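Side-chain contacts in putative uncharacterized protein (Streptococcus mutans, PDB 3L7T), which probably works as a metal-dependent glyoxalase-type enzyme of the vicinal oxygen chelate family, with zinc bound in the crystal: residues Ala94-Leu99 / Glu107-Asp112; Ala10-Asp15 / Cys67-Arg72. All coordinates share one frame; numbering follows the deposited sequence.

Contact 1 (Ala94-Leu99 / Glu107-Asp112); sequences ASRQEL and EEVRYD
Arg96 and Val109 have the nearest CA atoms, 8.1 Å apart, between the helical segment Ala94-Leu99 and the segment Glu107-Asp112. At that spacing the main chains do not touch, and one long side chain bridges the gap. Arg96 leaves the helix with CG anti to its own N (chi1 177°) and stays extended as far as NE, which carries the guanidinium across to the chain that leads into strand 110-111. There NE donates to the backbone O of Glu107 over 2.8 Å. The bond is somewhat bent, and the donor approaches from above the carbonyl plane, 55° out of it, while the oxygen meets the guanidinium at its edge, tilted 21° from its plane. On the shaft of the same side chain, CD packs at 3.6 Å against CG2 of Val109, the branch anti to the valine's carbonyl carbon. NH2 passes 3.9 Å from CA of Glu108 and binds the carbonyl oxygen of Val106, so two successive carbonyls hold the guanidinium. Val109 also rests on Val92 and Glu93, and the backbone of Glu107 pairs with Phe121. Helix 92-102 is thereby tied to the chain between it and strand 118-123. The arginine is engaged here through neutral carbonyl oxygens; Arg96 NH2 and Glu108 OE2 stay 6.9 Å apart, so their attraction is probably weak.

Contact 2 (Ala10-Asp15 / Cys67-Arg72); sequences ALIVSD and CAPPER
Ser14, whose CA rests 3.8 Å from CD of Pro69, has both its oxygens held by residues beyond the contact: OG is hydrogen-bonded to OD1 of Asp126, and the backbone O to the hydroxyl of Tyr66. These bonds occupy both oxygens of the serine while its carbon atoms meet the proline. A chi1 of 69° sets OG between the backbone N and the carbonyl carbon, where it meets Asp126. The serine's CB lies at the looser distance of 4.2 Å from CD of Pro69. The proline ring lies along Ile12-Ser14: CD meets Ser14, while CG and CB meet Ile12. CG also lies 3.7 Å from the carbonyl oxygen of Val13, a van der Waals approach of a ring carbon to a polar atom, and it faces the methyl CG2 of Ile12 at 3.9 Å. That methyl is anti to the isoleucine's backbone N (chi1 -70° for the longer CG1 branch) and reaches CB of Pro69 as well, at 4.0 Å, the two side chains running alongside in opposing senses. In the fold, Ala10, Leu11 and Ile12 of strand 5-12 pair in antiparallel fashion with a strand of the second subunit, and Pro69 belongs to the long connection between the two four-stranded sheets of the glyoxalase-type chain. The joint thus lies close to the dimer interface: Ile12 and Pro70 both pack on Glu78 of the second subunit.

How the contacts relate
The centres of contact 1 and contact 2 are 26 Å apart, on opposite sides of the chain's centre, and their nearest atoms are about 11 Å apart. Contact 1 joins helix 92-102 to the chain just after it, and contact 2 joins strand 5-12 to the loop between strands 52-58 and 81-88. Neither contains a metal ligand, though each lies within about 9-11 Å of some. The Ile12 side chain is about 10 Å from the zinc ion held by His8 and Glu55, whereas that of Glu107 is about 9 Å from the side chain of Glu131 and 10 Å from that of His84. These two bind zinc in a structure of this protein but carry no ion in this chain, consistent with metal sites shared between subunits, as in dimeric glyoxalase I.

Contact 1 (Ala94-Leu99 / Glu107-Asp112)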
loop_
_atom_site.group_PDB
_atom_site.type_symbol
_atom_site.label_atom_id
_atom_site.label_comp_id
_atom_site.label_asym_id
_atom_site.label_seq_id
_atom_site.Cartn_x
_atom_site.Cartn_y
_atom_site.Cartn_z
ATOM N N ALA A 94 -21.606 11.498 -1.704
ATOM C CA ALA A 94 -22.344 10.938 -0.599
ATOM C C ALA A 94 -21.418 10.280 0.429
ATOM O O ALA A 94 -21.539 10.525 1.637
ATOM C CB ALA A 94 -23.380 9.941 -1.122
ATOM N N SER A 95 -20.489 9.455 -0.063
ATOM C CA SER A 95 -19.506 8.806 0.798
ATOM C C SER A 95 -18.746 9.814 1.624
ATOM O O SER A 95 -18.548 9.609 2.832
ATOM C CB SER A 95 -18.519 7.985 -0.028
ATOM O OG SER A 95 -19.105 6.789 -0.501
ATOM N N ARG A 96 -18.319 10.907 0.983
ATOM C CA ARG A 96 -17.692 12.014 1.702
ATOM C C ARG A 96 -18.606 12.600 2.782
ATOM O O ARG A 96 -18.149 12.866 3.884
ATOM C CB ARG A 96 -17.227 13.113 0.732
ATOM C CG ARG A 96 -16.633 14.346 1.394
ATOM C CD ARG A 96 -16.140 15.369 0.344
ATOM N NE ARG A 96 -15.417 16.477 0.970
ATOM C CZ ARG A 96 -15.976 17.604 1.413
ATOM N NH1 ARG A 96 -17.275 17.813 1.280
ATOM N NH2 ARG A 96 -15.231 18.508 2.044
ATOM N N GLN A 97 -19.870 12.839 2.437
ATOM C CA GLN A 97 -20.879 13.288 3.402
ATOM C C GLN A 97 -20.885 12.386 4.633
ATOM O O GLN A 97 -20.838 12.876 5.767
ATOM C CB GLN A 97 -22.291 13.242 2.787
ATOM C CG GLN A 97 -22.473 14.023 1.509
ATOM C CD GLN A 97 -22.641 15.474 1.789
ATOM O OE1 GLN A 97 -22.037 15.998 2.724
ATOM N NE2 GLN A 97 -23.538 16.124 1.054
ATOM N N GLU A 98 -21.062 11.088 4.398
ATOM C CA GLU A 98 -21.206 10.115 5.487
ATOM C C GLU A 98 -19.985 10.140 6.387
ATOM O O GLU A 98 -20.098 10.052 7.623
ATOM C CB GLU A 98 -21.404 8.687 4.957
ATOM C CG GLU A 98 -22.692 8.433 4.186
ATOM C CD GLU A 98 -22.691 7.073 3.478
ATOM O OE1 GLU A 98 -22.089 6.961 2.385
ATOM O OE2 GLU A 98 -23.281 6.108 4.022
ATOM N N LEU A 99 -18.810 10.217 5.764
ATOM C CA LEU A 99 -17.561 10.256 6.511
ATOM C C LEU A 99 -17.504 11.472 7.408
ATOM O O LEU A 99 -17.112 11.386 8.575
ATOM C CB LEU A 99 -16.349 10.228 5.572
ATOM C CG LEU A 99 -15.894 8.869 5.045
ATOM C CD1 LEU A 99 -14.715 9.023 4.078
ATOM C CD2 LEU A 99 -15.496 7.966 6.225
ATOM N N GLU A 107 -11.204 16.007 2.630
ATOM C CA GLU A 107 -10.877 17.157 1.783
ATOM C C GLU A 107 -11.864 17.312 0.616
ATOM O O GLU A 107 -12.649 16.401 0.309
ATOM C CB GLU A 107 -9.413 17.066 1.315
ATOM C CG GLU A 107 -8.434 17.139 2.502
ATOM C CD GLU A 107 -6.954 17.077 2.112
ATOM O OE1 GLU A 107 -6.645 16.710 0.952
ATOM O OE2 GLU A 107 -6.095 17.356 2.987
ATOM N N GLU A 108 -11.899 18.504 0.022
ATOM C CA GLU A 108 -12.875 18.801 -1.025
ATOM C C GLU A 108 -12.834 17.731 -2.093
ATOM O O GLU A 108 -11.761 17.284 -2.494
ATOM C CB GLU A 108 -12.537 20.110 -1.736
ATOM C CG GLU A 108 -13.036 21.356 -1.088
ATOM C CD GLU A 108 -12.680 22.576 -1.918
ATOM O OE1 GLU A 108 -13.197 22.695 -3.053
ATOM O OE2 GLU A 108 -11.797 23.338 -1.473
ATOM N N VAL A 109 -13.979 17.514 -2.710
ATOM C CA VAL A 109 -14.054 16.683 -3.891
ATOM C C VAL A 109 -13.273 17.306 -5.048
ATOM O O VAL A 109 -13.542 18.446 -5.454
ATOM C CB VAL A 109 -15.511 16.458 -4.298
ATOM C CG1 VAL A 109 -15.590 15.751 -5.632
ATOM C CG2 VAL A 109 -16.235 15.672 -3.215
ATOM N N ARG A 110 -12.334 16.544 -5.599
ATOM C CA ARG A 110 -11.663 16.942 -6.816
ATOM C C ARG A 110 -11.845 15.901 -7.905
ATOM O O ARG A 110 -12.533 14.904 -7.709
ATOM C CB ARG A 110 -10.187 17.205 -6.575
ATOM C CG ARG A 110 -9.506 16.219 -5.672
ATOM C CD ARG A 110 -8.394 16.912 -4.885
ATOM N NE ARG A 110 -7.842 18.059 -5.608
ATOM C CZ ARG A 110 -6.717 18.019 -6.319
ATOM N NH1 ARG A 110 -6.026 16.887 -6.399
ATOM N NH2 ARG A 110 -6.275 19.106 -6.941
ATOM N N TYR A 111 -11.342 16.187 -9.084
ATOM C CA TYR A 111 -11.556 15.329 -10.222
ATOM C C TYR A 111 -10.242 14.690 -10.660
ATOM O O TYR A 111 -9.237 15.305 -10.630
ATOM C CB TYR A 111 -12.228 16.095 -11.367
ATOM C CG TYR A 111 -13.535 16.701 -10.991
ATOM C CD1 TYR A 111 -14.709 16.085 -11.308
ATOM C CD2 TYR A 111 -13.593 17.868 -10.289
ATOM C CE1 TYR A 111 -15.894 16.609 -10.953
ATOM C CE2 TYR A 111 -14.771 18.398 -9.923
ATOM C CZ TYR A 111 -15.928 17.768 -10.253
ATOM O OH TYR A 111 -17.112 18.324 -9.881
ATOM N N ASP A 112 -10.277 13.430 -11.034
ATOM C CA ASP A 112 -9.075 12.709 -11.431
ATOM C C ASP A 112 -8.500 13.394 -12.646
ATOM O O ASP A 112 -9.219 13.802 -13.516
ATOM C CB ASP A 112 -9.391 11.249 -11.742
ATOM C CG ASP A 112 -8.180 10.438 -11.999
ATOM O OD1 ASP A 112 -7.435 10.747 -12.895
ATOM O OD2 ASP A 112 -7.952 9.462 -11.315
#

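Contact 2 (Ala10-Asp15 / Cys67-Arg72)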
loop_
_atom_site.group_PDB
_atom_site.type_symbol
_atom_site.label_atom_id
_atom_site.label_comp_id
_atom_site.label_asym_id
_atom_site.label_seq_id
_atom_site.Cartn_x
_atom_site.Cartn_y
_atom_site.Cartn_z
ATOM N N ALA A 10 -0.587 -4.433 3.500
ATOM C CA ALA A 10 -0.373 -4.381 4.953
ATOM C C ALA A 10 -0.044 -2.961 5.345
ATOM O O ALA A 10 0.486 -2.185 4.545
ATOM C CB ALA A 10 0.760 -5.303 5.332
ATOM N N LEU A 11 -0.412 -2.607 6.572
ATOM C CA LEU A 11 -0.082 -1.282 7.061
ATOM C C LEU A 11 0.141 -1.371 8.532
ATOM O O LEU A 11 -0.287 -2.344 9.182
ATOM C CB LEU A 11 -1.195 -0.291 6.731
ATOM C CG LEU A 11 -2.590 -0.511 7.299
ATOM C CD1 LEU A 11 -2.745 0.354 8.529
ATOM C CD2 LEU A 11 -3.642 -0.118 6.270
ATOM N N ILE A 12 0.842 -0.368 9.038
ATOM C CA ILE A 12 1.205 -0.274 10.456
ATOM C C ILE A 12 0.460 0.895 11.094
ATOM O O ILE A 12 0.375 1.969 10.530
ATOM C CB ILE A 12 2.727 -0.089 10.612
ATOM C CG1 ILE A 12 3.419 -1.406 10.213
ATOM C CG2 ILE A 12 3.098 0.323 12.089
ATOM C CD1 ILE A 12 4.929 -1.412 10.248
ATOM N N VAL A 13 -0.017 0.703 12.326
ATOM C CA VAL A 13 -0.751 1.741 13.046
ATOM C C VAL A 13 -0.086 1.899 14.424
ATOM O O VAL A 13 0.668 1.020 14.841
ATOM C CB VAL A 13 -2.257 1.406 13.219
ATOM C CG1 VAL A 13 -2.955 1.235 11.832
ATOM C CG2 VAL A 13 -2.457 0.161 14.096
ATOM N N SER A 14 -0.211 3.085 15.005
ATOM C CA SER A 14 0.448 3.365 16.281
ATOM C C SER A 14 -0.395 2.837 17.453
ATOM O O SER A 14 0.153 2.378 18.456
ATOM C CB SER A 14 0.758 4.876 16.434
ATOM O OG SER A 14 -0.448 5.638 16.581
ATOM N N ASP A 15 -1.707 3.032 17.376
ATOM C CA ASP A 15 -2.587 2.689 18.485
ATOM C C ASP A 15 -3.596 1.670 17.985
ATOM O O ASP A 15 -4.542 2.029 17.295
ATOM C CB ASP A 15 -3.315 3.952 18.992
ATOM C CG ASP A 15 -4.220 3.674 20.183
ATOM O OD1 ASP A 15 -5.001 2.689 20.156
ATOM O OD2 ASP A 15 -4.220 4.502 21.122
ATOM N N CYS A 67 5.869 -0.272 22.066
ATOM C CA CYS A 67 6.865 0.683 21.563
ATOM C C CYS A 67 6.227 1.355 20.352
ATOM O O CYS A 67 5.893 0.675 19.391
ATOM C CB CYS A 67 8.108 -0.045 21.053
ATOM S SG CYS A 67 9.147 -0.788 22.294
ATOM N N ALA A 68 5.950 2.647 20.445
ATOM C CA ALA A 68 5.281 3.338 19.353
ATOM C C ALA A 68 6.140 3.297 18.087
ATOM O O ALA A 68 7.332 3.599 18.136
ATOM C CB ALA A 68 4.986 4.781 19.763
ATOM N N PRO A 69 5.542 2.961 16.925
ATOM C CA PRO A 69 6.359 3.048 15.707
ATOM C C PRO A 69 6.594 4.503 15.298
ATOM O O PRO A 69 5.818 5.382 15.711
ATOM C CB PRO A 69 5.500 2.335 14.652
ATOM C CG PRO A 69 4.092 2.471 15.153
ATOM C CD PRO A 69 4.162 2.506 16.660
ATOM N N PRO A 70 7.618 4.766 14.458
ATOM C CA PRO A 70 7.804 6.151 14.013
ATOM C C PRO A 70 6.594 6.679 13.260
ATOM O O PRO A 70 5.767 5.889 12.756
ATOM C CB PRO A 70 9.015 6.086 13.084
ATOM C CG PRO A 70 9.627 4.739 13.278
ATOM C CD PRO A 70 8.600 3.842 13.873
ATOM N N GLU A 71 6.455 8.000 13.239
ATOM C CA GLU A 71 5.397 8.641 12.470
ATOM C C GLU A 71 5.697 8.522 10.976
ATOM O O GLU A 71 6.854 8.415 10.556
ATOM C CB GLU A 71 5.236 10.116 12.865
ATOM C CG GLU A 71 4.568 10.273 14.217
ATOM C CD GLU A 71 4.401 11.725 14.671
ATOM O OE1 GLU A 71 5.019 12.653 14.088
ATOM O OE2 GLU A 71 3.639 11.925 15.639
ATOM N N ARG A 72 4.628 8.412 10.213
ATOM C CA ARG A 72 4.714 8.470 8.761
ATOM C C ARG A 72 5.342 9.787 8.381
ATOM O O ARG A 72 4.982 10.831 8.923
ATOM C CB ARG A 72 3.309 8.421 8.163
ATOM C CG ARG A 72 3.349 8.276 6.635
ATOM C CD ARG A 72 1.935 8.071 6.083
ATOM N NE ARG A 72 1.919 8.018 4.621
ATOM C CZ ARG A 72 1.944 9.090 3.837
ATOM N NH1 ARG A 72 1.933 10.317 4.368
ATOM N NH2 ARG A 72 1.889 8.938 2.513
#